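Local coordinates for protein trichothecene 15-O-acetyltransferase TRI3 (Fusarium sporotrichioides, PDB 3FOT) that transfers an acetyl group to the 15-oxygen of trichothecene intermediates in the biosynthesis of sesquiterpenoid mycotoxins such as T-2 toxin, at residues Ile55-Arg60 with Glu463-Val468; Gln128-Ser133 with Phe160-Val165; Ile446-Lys451 with Ser482-Ser487. All coordinates share one frame; numbering follows the deposited sequence.

Contact 1 (Ile55-Arg60 with Glu463-Val468); sequences IATSLR and ESIDFV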
loop_
_atom_site.group_PDB
_atom_site.type_symbol
_atom_site.label_atom_id
_atom_site.label_comp_id
_atom_site.label_asym_id
_atom_site.label_seq_id
_atom_site.Cartn_x
_atom_site.Cartn_y
_atom_site.Cartn_z
ATOM N N ILE A 55 1.141 2.890 7.824
ATOM C CA ILE A 55 2.410 3.541 7.443
ATOM C C ILE A 55 3.093 4.007 8.736
ATOM O O ILE A 55 2.522 4.779 9.496
ATOM C CB ILE A 55 2.181 4.712 6.453
ATOM C CG1 ILE A 55 1.504 4.190 5.166
ATOM C CG2 ILE A 55 3.542 5.408 6.067
ATOM C CD1 ILE A 55 0.804 5.310 4.330
ATOM N N ALA A 56 4.300 3.497 8.997
ATOM C CA ALA A 56 5.031 3.848 10.207
ATOM C C ALA A 56 6.113 4.827 9.810
ATOM O O ALA A 56 6.980 4.501 8.963
ATOM C CB ALA A 56 5.636 2.577 10.870
ATOM N N THR A 57 6.040 6.041 10.350
ATOM C CA THR A 57 7.052 7.048 10.039
ATOM C C THR A 57 7.816 7.331 11.336
ATOM O O THR A 57 7.214 7.469 12.393
ATOM C CB THR A 57 6.473 8.343 9.390
ATOM O OG1 THR A 57 5.573 9.005 10.295
ATOM C CG2 THR A 57 5.734 8.049 8.055
ATOM N N SER A 58 9.135 7.369 11.278
ATOM C CA SER A 58 9.918 7.763 12.431
ATOM C C SER A 58 10.487 9.130 12.115
ATOM O O SER A 58 11.148 9.296 11.096
ATOM C CB SER A 58 11.073 6.787 12.663
ATOM O OG SER A 58 11.650 7.006 13.918
ATOM N N LEU A 59 10.236 10.084 12.997
ATOM C CA LEU A 59 10.640 11.463 12.769
ATOM C C LEU A 59 11.627 11.853 13.865
ATOM O O LEU A 59 11.648 11.256 14.954
ATOM C CB LEU A 59 9.432 12.399 12.803
ATOM C CG LEU A 59 8.155 12.075 12.008
ATOM C CD1 LEU A 59 7.139 13.188 12.239
ATOM C CD2 LEU A 59 8.416 11.924 10.535
ATOM N N ARG A 60 12.458 12.837 13.571
ATOM C CA ARG A 60 13.374 13.366 14.580
ATOM C C ARG A 60 13.131 14.868 14.729
ATOM O O ARG A 60 12.996 15.582 13.741
ATOM C CB ARG A 60 14.820 13.101 14.182
ATOM C CG ARG A 60 15.812 13.528 15.243
ATOM C CD ARG A 60 17.235 12.984 15.018
ATOM N NE ARG A 60 17.288 11.543 14.727
ATOM C CZ ARG A 60 17.296 10.561 15.631
ATOM N NH1 ARG A 60 17.258 10.818 16.935
ATOM N NH2 ARG A 60 17.360 9.297 15.226
ATOM N N GLU A 463 12.743 10.353 8.978
ATOM C CA GLU A 463 13.952 9.493 8.917
ATOM C C GLU A 463 13.701 8.171 8.230
ATOM O O GLU A 463 14.521 7.719 7.422
ATOM C CB GLU A 463 14.529 9.242 10.305
ATOM C CG GLU A 463 14.952 10.535 10.965
ATOM C CD GLU A 463 16.073 10.354 11.948
ATOM O OE1 GLU A 463 16.068 9.353 12.695
ATOM O OE2 GLU A 463 16.958 11.231 11.963
ATOM N N SER A 464 12.563 7.555 8.557
ATOM C CA SER A 464 12.281 6.219 8.024
ATOM C C SER A 464 10.794 6.071 7.768
ATOM O O SER A 464 9.952 6.672 8.459
ATOM C CB SER A 464 12.777 5.123 8.982
ATOM O OG SER A 464 12.025 5.133 10.169
ATOM N N ILE A 465 10.484 5.279 6.749
ATOM C CA ILE A 465 9.113 5.017 6.359
ATOM C C ILE A 465 8.983 3.521 6.161
ATOM O O ILE A 465 9.744 2.919 5.401
ATOM C CB ILE A 465 8.696 5.772 5.065
ATOM C CG1 ILE A 465 8.899 7.293 5.215
ATOM C CG2 ILE A 465 7.244 5.412 4.658
ATOM C CD1 ILE A 465 8.622 8.102 3.931
ATOM N N ASP A 466 8.050 2.912 6.886
ATOM C CA ASP A 466 7.730 1.496 6.655
ATOM C C ASP A 466 6.255 1.339 6.328
ATOM O O ASP A 466 5.409 1.795 7.064
ATOM C CB ASP A 466 8.120 0.658 7.866
ATOM C CG ASP A 466 9.606 0.637 8.073
ATOM O OD1 ASP A 466 10.293 0.062 7.189
ATOM O OD2 ASP A 466 10.072 1.208 9.088
ATOM N N PHE A 467 5.962 0.667 5.227
ATOM C CA PHE A 467 4.607 0.550 4.731
ATOM C C PHE A 467 4.197 -0.910 4.886
ATOM O O PHE A 467 4.827 -1.813 4.322
ATOM C CB PHE A 467 4.550 0.999 3.274
ATOM C CG PHE A 467 3.204 0.867 2.648
ATOM C CD1 PHE A 467 2.284 1.899 2.718
ATOM C CD2 PHE A 467 2.845 -0.297 1.982
ATOM C CE1 PHE A 467 1.037 1.775 2.143
ATOM C CE2 PHE A 467 1.588 -0.410 1.405
ATOM C CZ PHE A 467 0.698 0.616 1.487
ATOM N N VAL A 468 3.178 -1.135 5.707
ATOM C CA VAL A 468 2.681 -2.487 5.947
ATOM C C VAL A 468 1.203 -2.621 5.546
ATOM O O VAL A 468 0.408 -1.688 5.706
ATOM C CB VAL A 468 2.953 -2.970 7.415
ATOM C CG1 VAL A 468 4.444 -2.808 7.786
ATOM C CG2 VAL A 468 2.107 -2.225 8.396
HETATM O O HOH W 1 9.462 3.802 10.191
HETATM O O HOH W 2 14.699 7.195 13.679
#

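Contact 2 (Gln128-Ser133 with Phe160-Val165); sequences QPTAKS and FLLSDV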
loop_
_atom_site.group_PDB
_atom_site.type_symbol
_atom_site.label_atom_id
_atom_site.label_comp_id
_atom_site.label_asym_id
_atom_site.label_seq_id
_atom_site.Cartn_x
_atom_site.Cartn_y
_atom_site.Cartn_z
ATOM N N GLN A 128 0.475 9.142 22.580
ATOM C CA GLN A 128 0.908 8.307 23.700
ATOM C C GLN A 128 2.335 8.663 24.083
ATOM O O GLN A 128 3.228 8.539 23.262
ATOM C CB GLN A 128 0.924 6.820 23.329
ATOM C CG GLN A 128 -0.366 6.186 22.886
ATOM C CD GLN A 128 -0.224 4.677 22.705
ATOM O OE1 GLN A 128 0.720 4.058 23.218
ATOM N NE2 GLN A 128 -1.164 4.078 21.975
ATOM N N PRO A 129 2.559 9.098 25.345
ATOM C CA PRO A 129 3.937 9.144 25.839
ATOM C C PRO A 129 4.387 7.724 26.120
ATOM O O PRO A 129 3.845 7.074 27.020
ATOM C CB PRO A 129 3.842 9.958 27.141
ATOM C CG PRO A 129 2.430 10.378 27.286
ATOM C CD PRO A 129 1.584 9.555 26.340
ATOM N N THR A 130 5.349 7.241 25.338
ATOM C CA THR A 130 5.760 5.848 25.339
ATOM C C THR A 130 7.099 5.670 24.627
ATOM O O THR A 130 7.435 6.449 23.753
ATOM C CB THR A 130 4.694 4.932 24.628
ATOM O OG1 THR A 130 5.104 3.553 24.703
ATOM C CG2 THR A 130 4.510 5.345 23.149
ATOM N N ALA A 131 7.837 4.625 24.988
ATOM C CA ALA A 131 9.039 4.243 24.254
ATOM C C ALA A 131 8.772 3.300 23.070
ATOM O O ALA A 131 9.679 3.029 22.304
ATOM C CB ALA A 131 10.087 3.625 25.212
ATOM N N LYS A 132 7.542 2.798 22.933
ATOM C CA LYS A 132 7.206 1.905 21.817
ATOM C C LYS A 132 7.346 2.615 20.472
ATOM O O LYS A 132 7.044 3.822 20.346
ATOM C CB LYS A 132 5.826 1.236 21.983
ATOM C CG LYS A 132 4.612 2.060 21.606
ATOM C CD LYS A 132 3.256 1.369 21.961
ATOM C CE LYS A 132 2.960 1.442 23.463
ATOM N NZ LYS A 132 1.504 1.387 23.788
ATOM N N SER A 133 7.827 1.864 19.484
ATOM C CA SER A 133 7.899 2.347 18.103
ATOM C C SER A 133 6.514 2.288 17.438
ATOM O O SER A 133 5.595 1.663 17.962
ATOM C CB SER A 133 8.864 1.484 17.289
ATOM O OG SER A 133 8.307 0.206 17.038
ATOM N N PHE A 160 -1.441 7.980 15.131
ATOM C CA PHE A 160 -0.974 7.853 16.506
ATOM C C PHE A 160 0.411 8.448 16.635
ATOM O O PHE A 160 1.330 8.013 15.950
ATOM C CB PHE A 160 -0.915 6.381 16.918
ATOM C CG PHE A 160 -2.232 5.687 16.840
ATOM C CD1 PHE A 160 -3.050 5.608 17.961
ATOM C CD2 PHE A 160 -2.634 5.072 15.648
ATOM C CE1 PHE A 160 -4.275 4.972 17.896
ATOM C CE2 PHE A 160 -3.850 4.419 15.572
ATOM C CZ PHE A 160 -4.679 4.369 16.687
ATOM N N LEU A 161 0.549 9.453 17.496
ATOM C CA LEU A 161 1.829 10.159 17.683
ATOM C C LEU A 161 2.431 9.628 18.967
ATOM O O LEU A 161 1.767 9.618 20.007
ATOM C CB LEU A 161 1.614 11.679 17.804
ATOM C CG LEU A 161 0.662 12.377 16.804
ATOM C CD1 LEU A 161 0.404 13.845 17.172
ATOM C CD2 LEU A 161 1.134 12.241 15.377
ATOM N N LEU A 162 3.668 9.177 18.893
ATOM C CA LEU A 162 4.305 8.513 20.017
ATOM C C LEU A 162 5.638 9.184 20.249
ATOM O O LEU A 162 6.355 9.485 19.300
ATOM C CB LEU A 162 4.551 7.044 19.661
ATOM C CG LEU A 162 3.407 6.240 19.013
ATOM C CD1 LEU A 162 3.910 4.857 18.617
ATOM C CD2 LEU A 162 2.212 6.170 19.961
ATOM N N SER A 163 5.996 9.405 21.505
ATOM C CA SER A 163 7.339 9.904 21.802
ATOM C C SER A 163 7.685 9.474 23.218
ATOM O O SER A 163 6.819 9.444 24.087
ATOM C CB SER A 163 7.457 11.438 21.661
ATOM O OG SER A 163 8.832 11.857 21.668
ATOM N N ASP A 164 8.967 9.171 23.428
ATOM C CA ASP A 164 9.434 8.690 24.732
ATOM C C ASP A 164 9.669 9.863 25.687
ATOM O O ASP A 164 10.811 10.227 25.982
ATOM C CB ASP A 164 10.697 7.854 24.579
ATOM C CG ASP A 164 11.053 7.099 25.849
ATOM O OD1 ASP A 164 10.242 7.082 26.809
ATOM O OD2 ASP A 164 12.156 6.533 25.875
ATOM N N VAL A 165 8.571 10.435 26.160
ATOM C CA VAL A 165 8.584 11.546 27.103
ATOM C C VAL A 165 7.644 11.162 28.241
ATOM O O VAL A 165 6.889 10.205 28.100
ATOM C CB VAL A 165 8.158 12.883 26.439
ATOM C CG1 VAL A 165 9.217 13.355 25.443
ATOM C CG2 VAL A 165 6.762 12.771 25.767
#

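Contact 3 (Ile446-Lys451 with Ser482-Ser487); sequences IPHEIK and SWRDAS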
loop_
_atom_site.group_PDB
_atom_site.type_symbol
_atom_site.label_atom_id
_atom_site.label_comp_id
_atom_site.label_asym_id
_atom_site.label_seq_id
_atom_site.Cartn_x
_atom_site.Cartn_y
_atom_site.Cartn_z
ATOM N N ILE A 446 6.091 11.726 -0.210
ATOM C CA ILE A 446 6.258 12.199 1.188
ATOM C C ILE A 446 7.527 13.042 1.243
ATOM O O ILE A 446 8.554 12.631 0.719
ATOM C CB ILE A 446 6.339 11.002 2.162
ATOM C CG1 ILE A 446 5.009 10.232 2.124
ATOM C CG2 ILE A 446 6.690 11.438 3.593
ATOM C CD1 ILE A 446 5.064 8.864 2.794
ATOM N N PRO A 447 7.465 14.214 1.902
ATOM C CA PRO A 447 8.670 15.035 1.957
ATOM C C PRO A 447 9.725 14.554 2.955
ATOM O O PRO A 447 9.411 13.877 3.934
ATOM C CB PRO A 447 8.144 16.407 2.389
ATOM C CG PRO A 447 6.912 16.105 3.197
ATOM C CD PRO A 447 6.322 14.831 2.608
ATOM N N HIS A 448 10.981 14.928 2.723
ATOM C CA HIS A 448 12.036 14.591 3.694
ATOM C C HIS A 448 11.892 15.302 5.042
ATOM O O HIS A 448 12.400 14.806 6.074
ATOM C CB HIS A 448 13.399 14.953 3.142
ATOM C CG HIS A 448 13.947 13.964 2.165
ATOM N ND1 HIS A 448 15.131 14.183 1.489
ATOM C CD2 HIS A 448 13.478 12.768 1.733
ATOM C CE1 HIS A 448 15.390 13.140 0.716
ATOM N NE2 HIS A 448 14.395 12.276 0.831
ATOM N N GLU A 449 11.250 16.468 5.040
ATOM C CA GLU A 449 11.067 17.222 6.280
ATOM C C GLU A 449 9.682 17.818 6.389
ATOM O O GLU A 449 9.008 18.094 5.371
ATOM C CB GLU A 449 12.101 18.364 6.424
ATOM C CG GLU A 449 13.566 17.984 6.296
ATOM C CD GLU A 449 14.098 18.052 4.871
ATOM O OE1 GLU A 449 13.441 18.632 3.977
ATOM O OE2 GLU A 449 15.211 17.535 4.654
ATOM N N ILE A 450 9.255 17.999 7.639
ATOM C CA ILE A 450 8.138 18.852 7.963
ATOM C C ILE A 450 8.782 20.192 8.342
ATOM O O ILE A 450 9.676 20.233 9.197
ATOM C CB ILE A 450 7.324 18.297 9.161
ATOM C CG1 ILE A 450 6.646 16.986 8.764
ATOM C CG2 ILE A 450 6.245 19.305 9.584
ATOM C CD1 ILE A 450 6.076 16.157 9.919
ATOM N N LYS A 451 8.332 21.256 7.682
ATOM C CA LYS A 451 8.868 22.619 7.849
ATOM C C LYS A 451 7.812 23.528 8.453
ATOM O O LYS A 451 6.616 23.289 8.285
ATOM C CB LYS A 451 9.271 23.210 6.491
ATOM C CG LYS A 451 10.466 22.518 5.876
ATOM C CD LYS A 451 10.693 22.987 4.464
ATOM C CE LYS A 451 11.887 22.250 3.881
ATOM N NZ LYS A 451 13.097 23.053 4.129
ATOM N N SER A 482 11.637 2.525 -1.248
ATOM C CA SER A 482 12.877 3.250 -1.126
ATOM C C SER A 482 12.641 4.552 -0.401
ATOM O O SER A 482 11.614 5.197 -0.606
ATOM C CB SER A 482 13.437 3.567 -2.512
ATOM O OG SER A 482 14.693 4.214 -2.367
ATOM N N TRP A 483 13.606 4.935 0.429
ATOM C CA TRP A 483 13.580 6.266 1.052
ATOM C C TRP A 483 14.998 6.724 1.287
ATOM O O TRP A 483 15.806 5.940 1.776
ATOM C CB TRP A 483 12.851 6.155 2.360
ATOM C CG TRP A 483 12.675 7.406 3.152
ATOM C CD1 TRP A 483 13.163 7.652 4.396
ATOM C CD2 TRP A 483 11.915 8.552 2.775
ATOM N NE1 TRP A 483 12.761 8.911 4.822
ATOM C CE2 TRP A 483 12.000 9.482 3.842
ATOM C CE3 TRP A 483 11.183 8.900 1.630
ATOM C CZ2 TRP A 483 11.363 10.725 3.811
ATOM C CZ3 TRP A 483 10.548 10.154 1.600
ATOM C CH2 TRP A 483 10.640 11.043 2.695
ATOM N N ARG A 484 15.309 7.974 0.913
ATOM C CA ARG A 484 16.676 8.527 1.130
ATOM C C ARG A 484 17.733 7.581 0.528
ATOM O O ARG A 484 18.810 7.333 1.133
ATOM C CB ARG A 484 16.956 8.771 2.606
ATOM C CG ARG A 484 16.049 9.864 3.185
ATOM C CD ARG A 484 16.281 9.981 4.660
ATOM N NE ARG A 484 15.464 11.042 5.242
ATOM C CZ ARG A 484 15.805 12.340 5.270
ATOM N NH1 ARG A 484 14.984 13.216 5.835
ATOM N NH2 ARG A 484 16.973 12.761 4.764
ATOM N N ASP A 485 17.401 7.097 -0.668
ATOM C CA ASP A 485 18.252 6.207 -1.500
ATOM C C ASP A 485 18.523 4.831 -0.900
ATOM O O ASP A 485 19.412 4.116 -1.380
ATOM C CB ASP A 485 19.596 6.857 -1.834
ATOM C CG ASP A 485 19.482 7.933 -2.881
ATOM O OD1 ASP A 485 18.691 7.777 -3.842
ATOM O OD2 ASP A 485 20.226 8.915 -2.744
ATOM N N ALA A 486 17.783 4.459 0.138
ATOM C CA ALA A 486 17.923 3.137 0.728
ATOM C C ALA A 486 16.674 2.320 0.444
ATOM O O ALA A 486 15.565 2.782 0.718
ATOM C CB ALA A 486 18.157 3.243 2.231
ATOM N N SER A 487 16.864 1.101 -0.069
ATOM C CA SER A 487 15.746 0.176 -0.328
ATOM C C SER A 487 15.436 -0.672 0.898
ATOM O O SER A 487 16.335 -1.210 1.538
ATOM C CB SER A 487 16.050 -0.730 -1.537
ATOM O OG SER A 487 16.201 0.053 -2.717
#

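Contact 1 (Ile55-Arg60 with Glu463-Val468)
Ile55 meets Phe467 through its CG1, which comes obliquely to the ring 3.4 Å from CD1, while its CG2 lies beside CG2 of Ile465, the two side chains pointing the same way. With CG1 beside the backbone N (chi1 -60°) and CG2 anti to it, CG1 meets the ring and CG2 the isoleucine. Ala56 and Asp466 form a hydrogen-bonded pair: Ala56 N donates to Asp466 O at 2.8 Å, and Asp466 N returns a bond to Ala56 O. A water also donates to Ala56 O and to Asp466 OD2 and accepts from Ser464 OG, a small polar network on the face where the methyl of Ala56 fits against helix 134-147. Thr57, on the same face as Ile55, where branched and aromatic residues suit the packing of helix 191-205, forms a non-hydrogen-bonded pair, its CA 3.3 Å from Ser464 O in a CA-H...O contact. Ser58 N then donates to Ser464 O (3.0 Å), whereas Ser58 O takes Glu463 N at 2.9 Å and, weakly, Ser464 N. The hydroxyl of Ser58 bonds to Glu179, and a second water bridges it to Glu463 OE1. Arg60 grips the Glu463 carboxylate side-on in a salt bridge: Arg60 NE reaches Glu463 OE2 at 2.8 Å, in the guanidinium plane but from above the carboxylate plane, and Arg60 NH2 reaches Glu463 OE1, the two flat groups being turned 61° apart; NH1 goes to Asp175 O. Glu463 and Ser464 thus both face Ser58, a classic beta bulge in an antiparallel pair inside the mixed six-stranded sheet of this BAHD-superfamily enzyme, next to edge strand 449-452.

Contact 2 (Gln128-Ser133 with Phe160-Val165)
Leu161 O receives the backbone N-H of Gln128 at 2.9 Å, the first hydrogen bond of a short parallel pairing. Leu162 supplies the apolar core, its CD2 lying alongside the Gln128 chain, 3.7 Å from CB, and its CB touching CG2 of Thr130 at 3.9 Å. CD1, on the other branch, rests near the carbonyl oxygens of Lys132 and Ser133. Leu162 CG lies anti to the carbonyl carbon (chi1 -47°), which places the fork from which the two methyls spread to different parts of segment 128-133; a branched side chain suits this place. The aliphatic part of Gln128 completes the patch while its amide oxygen stays polar: Lys132 NZ donates to OE1 at 2.8 Å on a lone pair, and also forms a salt bridge with Glu140. Ser163 N gives a weak bond to Gln128 O, and Ser163 O takes Thr130 N at 2.9 Å, the donor standing 46° out of the carbonyl plane. The hydroxyl of Ser163 bonds to Thr177 O. Asp164 centres an inverse gamma turn that ends the strand, and its OD2 lies 3.6 Å from CB of Ala131. In segment 128-133, Thr130 OG1 accepts from Lys132 N (3.1 Å), an ST turn. Val165 O packs closely on Pro129 CB, 3.2 Å away. Strand 125-129, helix 134-147, whose N-cap is Ser133, and strand 158-163 make a beta-alpha-beta crossover at the edge of the mixed sheet. Leu137 of that helix packs on Gln128 and Leu162, Leu71 of helix 71-88 touches Pro129 and Val165, and strand 177-184 continues the sheet beyond 158-163.

Contact 3 (Ile446-Lys451 with Ser482-Ser487)
A beta hairpin closed by a type I' turn from Trp483 to Ala486 brings Trp483 and Arg484 against His448, just before strand 449-452. Its ends are joined by the bonds Trp483 N to Ala486 O and Ala486 N to Trp483 O. Arg484 and Asp485 occupy its two central positions with the positive phi values that this turn requires. His448 stands with an edge on the indole of Trp483 and a face against Arg484, whose CG lies over the same indole face. The CD2 edge of His448 points at the Trp483 indole in a T-shaped pair whose planes stand 85° apart, with the histidine and six-membered ring centroids 4.9 Å from each other. On a face of the His448 imidazole lies the guanidinium of Arg484, tilted by only 20°, with centres 4.2 Å apart. The arginine chain, extended from CG to NE, slides past the histidine in the opposite direction, and its CG makes a CH-pi contact over the imidazole. Flat groups suit these contacts because their N-H groups, at the rims, remain available for hydrogen bonds: Arg484 NE and Trp483 NE1 both donate to Val462 O, while His448 NE2 and Arg484 N bond to Glu443 OE2. The carboxylate of Glu443 may offset the effect of the nearby arginine charge on the imidazole. Glu449 OE2 is 4.5 Å from Arg484 NH1, beyond a salt bridge. The Ile446 side chain crosses that of Trp483 at about a right angle, its CG2 4.1 Å from Trp483 CH2. The rim of that ring also meets two carbonyl oxygens, with Ile446 O and Pro447 O each 3.3 Å from CH2 of Trp483.

From the N terminus, strand 53-61 is laid down first and waits some 400 residues for strand 457-469, so contact 1 closes the longest loop. Contact 2 nests within it, a local closure in which strand 158-163 comes back beside strand 125-129 at one edge of the same sheet. Contact 3 opens at 446-451, still inside the loop of contact 1, but closes at 482-487 beyond it, so these two cross, whereas contacts 2 and 3 follow in series. Contacts 1 and 3 touch, CD1 of Ile465 lying 3.5 Å from CD2 of Trp483. Through that join the six-stranded sheet meets the hairpin of the four-stranded one.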